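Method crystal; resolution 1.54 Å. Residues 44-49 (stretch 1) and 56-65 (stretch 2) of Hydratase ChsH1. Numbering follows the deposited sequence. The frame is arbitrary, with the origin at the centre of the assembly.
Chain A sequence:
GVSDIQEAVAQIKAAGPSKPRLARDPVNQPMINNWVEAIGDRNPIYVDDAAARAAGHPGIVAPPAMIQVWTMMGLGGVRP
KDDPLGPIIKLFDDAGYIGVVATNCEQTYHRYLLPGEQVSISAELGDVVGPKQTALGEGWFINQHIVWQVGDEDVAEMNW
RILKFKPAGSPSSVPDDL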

ATOM      1  N   PRO A  44     -11.053  10.869  15.114  1.00 17.61           N
ATOM      2  CA  PRO A  44     -10.017  10.573  16.105  1.00 18.23           C
ATOM      3  C   PRO A  44     -10.157   9.208  16.768  1.00 19.08           C
ATOM      4  O   PRO A  44      -9.189   8.740  17.367  1.00 18.19           O
ATOM      5  CB  PRO A  44     -10.204  11.691  17.145  1.00 21.05           C
ATOM      6  CG  PRO A  44     -11.634  12.067  17.024  1.00 21.82           C
ATOM      7  CD  PRO A  44     -11.916  11.985  15.541  1.00 17.67           C
ATOM      8  N   ILE A  45     -11.322   8.573  16.666  1.00 19.24           N
ATOM      9  CA  ILE A  45     -11.507   7.292  17.333  1.00 16.41           C
ATOM     10  C   ILE A  45     -10.658   6.177  16.716  1.00 17.56           C
ATOM     11  O   ILE A  45     -10.482   5.132  17.332  1.00 15.96           O
ATOM     12  CB  ILE A  45     -12.982   6.851  17.374  1.00 16.43           C
ATOM     13  CG1 ILE A  45     -13.459   6.393  15.989  1.00 15.32           C
ATOM     14  CG2 ILE A  45     -13.867   7.976  17.943  1.00 18.31           C
ATOM     15  CD1 ILE A  45     -14.919   5.921  15.984  1.00 17.76           C
ATOM     16  N   TYR A  46     -10.124   6.407  15.513  1.00 14.06           N
ATOM     17  CA  TYR A  46      -9.309   5.385  14.848  1.00 12.72           C
ATOM     18  C   TYR A  46      -7.838   5.486  15.228  1.00 15.56           C
ATOM     19  O   TYR A  46      -7.042   4.595  14.890  1.00 15.52           O
ATOM     20  CB  TYR A  46      -9.444   5.501  13.328  1.00 11.30           C
ATOM     21  CG  TYR A  46     -10.869   5.449  12.802  1.00 14.35           C
ATOM     22  CD1 TYR A  46     -11.814   4.594  13.359  1.00 14.45           C
ATOM     23  CD2 TYR A  46     -11.263   6.265  11.749  1.00 13.45           C
ATOM     24  CE1 TYR A  46     -13.127   4.562  12.883  1.00 14.61           C
ATOM     25  CE2 TYR A  46     -12.557   6.226  11.255  1.00 12.44           C
ATOM     26  CZ  TYR A  46     -13.484   5.377  11.825  1.00 14.18           C
ATOM     27  OH  TYR A  46     -14.778   5.351  11.337  1.00 15.36           O
ATOM     28  N   VAL A  47      -7.471   6.561  15.926  1.00 17.42           N
ATOM     29  CA  VAL A  47      -6.063   6.847  16.200  1.00 20.04           C
ATOM     30  C   VAL A  47      -5.764   7.323  17.621  1.00 20.15           C
ATOM     31  O   VAL A  47      -4.598   7.487  17.971  1.00 22.77           O
ATOM     32  CB  VAL A  47      -5.502   7.905  15.215  1.00 17.48           C
ATOM     33  CG1 VAL A  47      -5.513   7.365  13.777  1.00 17.81           C
ATOM     34  CG2 VAL A  47      -6.312   9.189  15.296  1.00 21.49           C
ATOM     35  N   ASP A  48      -6.797   7.560  18.427  1.00 18.38           N
ATOM     36  CA  ASP A  48      -6.631   8.164  19.762  1.00 21.55           C
ATOM     37  C   ASP A  48      -7.519   7.419  20.756  1.00 20.88           C
ATOM     38  O   ASP A  48      -8.746   7.487  20.662  1.00 20.88           O
ATOM     39  CB  ASP A  48      -6.970   9.672  19.694  1.00 21.99           C
ATOM     40  CG  ASP A  48      -7.043  10.367  21.074  1.00 29.90           C
ATOM     41  OD1 ASP A  48      -6.749   9.769  22.129  1.00 33.90           O
ATOM     42  OD2 ASP A  48      -7.399  11.559  21.088  1.00 37.36           O
ATOM     43  N   ASP A  49      -6.891   6.705  21.693  1.00 22.75           N
ATOM     44  CA  ASP A  49      -7.604   5.932  22.716  1.00 23.56           C
ATOM     45  C   ASP A  49      -8.576   6.796  23.523  1.00 23.07           C
ATOM     46  O   ASP A  49      -9.702   6.389  23.766  1.00 22.17           O
ATOM     47  CB  ASP A  49      -6.629   5.249  23.693  1.00 27.78           C
ATOM     48  CG  ASP A  49      -6.033   3.950  23.148  1.00 31.67           C
ATOM     49  OD1 ASP A  49      -6.659   3.277  22.302  1.00 31.11           O
ATOM     50  OD2 ASP A  49      -4.925   3.583  23.595  1.00 40.19           O
ATOM     51  N   GLY A  56     -17.457   5.978  23.648  1.00 26.84           N
ATOM     52  CA  GLY A  56     -18.003   4.737  24.177  1.00 27.54           C
ATOM     53  C   GLY A  56     -17.317   3.436  23.783  1.00 26.95           C
ATOM     54  O   GLY A  56     -17.806   2.353  24.123  1.00 28.30           O
ATOM     55  N   HIS A  57     -16.190   3.526  23.079  1.00 21.32           N
ATOM     56  CA  HIS A  57     -15.456   2.332  22.674  1.00 20.18           C
ATOM     57  C   HIS A  57     -14.416   1.965  23.737  1.00 26.07           C
ATOM     58  O   HIS A  57     -13.961   2.836  24.475  1.00 27.29           O
ATOM     59  CB  HIS A  57     -14.786   2.565  21.324  1.00 18.36           C
ATOM     60  CG  HIS A  57     -15.745   2.943  20.238  1.00 21.89           C
ATOM     61  ND1 HIS A  57     -16.585   2.028  19.640  1.00 22.58           N
ATOM     62  CD2 HIS A  57     -15.999   4.133  19.643  1.00 21.29           C
ATOM     63  CE1 HIS A  57     -17.305   2.636  18.712  1.00 22.67           C
ATOM     64  NE2 HIS A  57     -16.968   3.914  18.693  1.00 22.33           N
ATOM     65  N   PRO A  58     -14.032   0.675  23.813  1.00 23.58           N
ATOM     66  CA  PRO A  58     -13.099   0.234  24.863  1.00 27.81           C
ATOM     67  C   PRO A  58     -11.689   0.774  24.653  1.00 28.20           C
ATOM     68  O   PRO A  58     -10.860   0.710  25.564  1.00 33.32           O
ATOM     69  CB  PRO A  58     -13.098  -1.294  24.713  1.00 30.24           C
ATOM     70  CG  PRO A  58     -14.335  -1.612  23.945  1.00 28.67           C
ATOM     71  CD  PRO A  58     -14.534  -0.460  23.023  1.00 24.26           C
ATOM     72  N   GLY A  59     -11.439   1.306  23.464  1.00 26.23           N
ATOM     73  CA  GLY A  59     -10.143   1.843  23.079  1.00 24.80           C
ATOM     74  C   GLY A  59     -10.246   2.144  21.603  1.00 21.05           C
ATOM     75  O   GLY A  59     -11.355   2.131  21.065  1.00 20.58           O
ATOM     76  N   ILE A  60      -9.117   2.417  20.949  1.00 17.24           N
ATOM     77  CA  ILE A  60      -9.116   2.677  19.510  1.00 15.68           C
ATOM     78  C   ILE A  60      -9.877   1.570  18.793  1.00 18.76           C
ATOM     79  O   ILE A  60      -9.734   0.398  19.131  1.00 18.13           O
ATOM     80  CB  ILE A  60      -7.675   2.751  18.949  1.00 16.82           C
ATOM     81  CG1 ILE A  60      -7.038   4.097  19.315  1.00 19.39           C
ATOM     82  CG2 ILE A  60      -7.664   2.565  17.430  1.00 17.66           C
ATOM     83  CD1 ILE A  60      -5.528   4.140  19.098  1.00 21.16           C
ATOM     84  N   VAL A  61     -10.710   1.944  17.825  1.00 16.02           N
ATOM     85  CA  VAL A  61     -11.427   0.957  17.035  1.00 15.95           C
ATOM     86  C   VAL A  61     -11.039   1.071  15.564  1.00 14.29           C
ATOM     87  O   VAL A  61     -10.558   2.115  15.112  1.00 14.74           O
ATOM     88  CB  VAL A  61     -12.961   1.108  17.180  1.00 17.41           C
ATOM     89  CG1 VAL A  61     -13.425   0.594  18.534  1.00 17.98           C
ATOM     90  CG2 VAL A  61     -13.387   2.564  16.980  1.00 17.98           C
ATOM     91  N   ALA A  62     -11.227  -0.014  14.816  1.00 13.58           N
ATOM     92  CA  ALA A  62     -11.014   0.023  13.378  1.00 12.92           C
ATOM     93  C   ALA A  62     -12.190   0.702  12.671  1.00 10.51           C
ATOM     94  O   ALA A  62     -13.332   0.545  13.075  1.00 13.72           O
ATOM     95  CB  ALA A  62     -10.844  -1.409  12.844  1.00 14.54           C
ATOM     96  N   PRO A  63     -11.917   1.423  11.580  1.00 10.42           N
ATOM     97  CA  PRO A  63     -13.038   1.913  10.764  1.00 11.79           C
ATOM     98  C   PRO A  63     -13.888   0.742  10.273  1.00 10.43           C
ATOM     99  O   PRO A  63     -13.342  -0.241   9.786  1.00 11.10           O
ATOM    100  CB  PRO A  63     -12.344   2.589   9.573  1.00 11.46           C
ATOM    101  CG  PRO A  63     -10.943   2.874  10.034  1.00 12.07           C
ATOM    102  CD  PRO A  63     -10.600   1.816  11.048  1.00 11.75           C
ATOM    103  N   PRO A  64     -15.223   0.833  10.404  1.00 12.41           N
ATOM    104  CA  PRO A  64     -16.070  -0.284   9.966  1.00 11.73           C
ATOM    105  C   PRO A  64     -15.821  -0.650   8.507  1.00 11.31           C
ATOM    106  O   PRO A  64     -15.772  -1.840   8.166  1.00 11.16           O
ATOM    107  CB  PRO A  64     -17.482   0.264  10.151  1.00 12.78           C
ATOM    108  CG  PRO A  64     -17.332   1.206  11.323  1.00 16.13           C
ATOM    109  CD  PRO A  64     -15.987   1.857  11.144  1.00 14.33           C
ATOM    110  N   ALA A  65     -15.620   0.368   7.672  1.00 12.64           N
ATOM    111  CA  ALA A  65     -15.417   0.170   6.236  1.00 13.27           C
ATOM    112  C   ALA A  65     -14.105  -0.535   5.886  1.00 14.07           C
ATOM    113  O   ALA A  65     -13.871  -0.838   4.725  1.00 14.32           O
ATOM    114  CB  ALA A  65     -15.503   1.506   5.495  1.00 14.98           C
TER

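Two irregular segments can pack closely without forming a sheet if a few well-placed hydrogen bonds, from backbone or side chain, link them and side chains fill the space around them. Residues 44-49 and 56-65 of Hydratase ChsH1 illustrate the principle, burying 483 Å² between them, both sides summed, with just two hydrogen bonds across the contact.

Pro44 stays out of reach of the second stretch but shapes the first. Its carbonyl O accepts a hydrogen bond from Val47 N at 3.1 Å, closing the short 3-10 turn. Ile45 O faces the second stretch, where Val61 N donates to it at 3.2 Å with an angle of 163°. The same oxygen receives a CA-H...O contact from Ile60 CA at 3.6 Å. The side chain of Ile45, in the p, t rotamer, sends its CD1 to 3.8 Å from Val61 CG2 and 3.9 Å from His57 NE2, so a slender aliphatic chain fills space beside the hydrogen-bonded backbone.

Tyr46 is covered most extensively, losing 101 Å² to the second stretch. Although its CA-to-CB bond points away overall, the m rotamer brings the ring back alongside Val61, Pro63 and Pro64. Pro63 CG lies 3.6 Å from the centroid of the Tyr46 ring and 5° off its normal, a well-centred CH-pi contact; proline suits the position because its compact ring offers C-H groups to the aromatic face. At the ring edge, Tyr46 CD1 comes within 3.3 Å of Val61 O. This carbonyl is buried without a hydrogen-bonding partner anywhere in the model, but Tyr46 CA also approaches Val61 O, at 3.5 Å, in a CA-H...O contact.

The CA-to-CB bonds of Val47 and Asp48 point away, and it is their backbone that meets Ile60: Ile60 CD1 is 3.5 Å from Val47 C, and Ile60 CG1 is 3.6 Å from Asp48 N. With Ile60 CG2 3.3 Å from Tyr46 O, both branches of this isoleucine pack along the first stretch, and the residue gives up 99 Å². Asp48, meanwhile, occupies the N-cap position and uses its side chain to cap a backbone N just beyond the stretch.

Asp49 supplies the second anchor. Its CA-to-CB bond points sideways, yet the carboxylate end comes nearer, and Asp49 OD1 accepts a hydrogen bond from Ile60 N at 2.9 Å and 157°. A short acidic side chain thus satisfies a loop amide, and the successive amides of Ile60 and Val61 tie two separate points of the first stretch to neighbouring residues of the second.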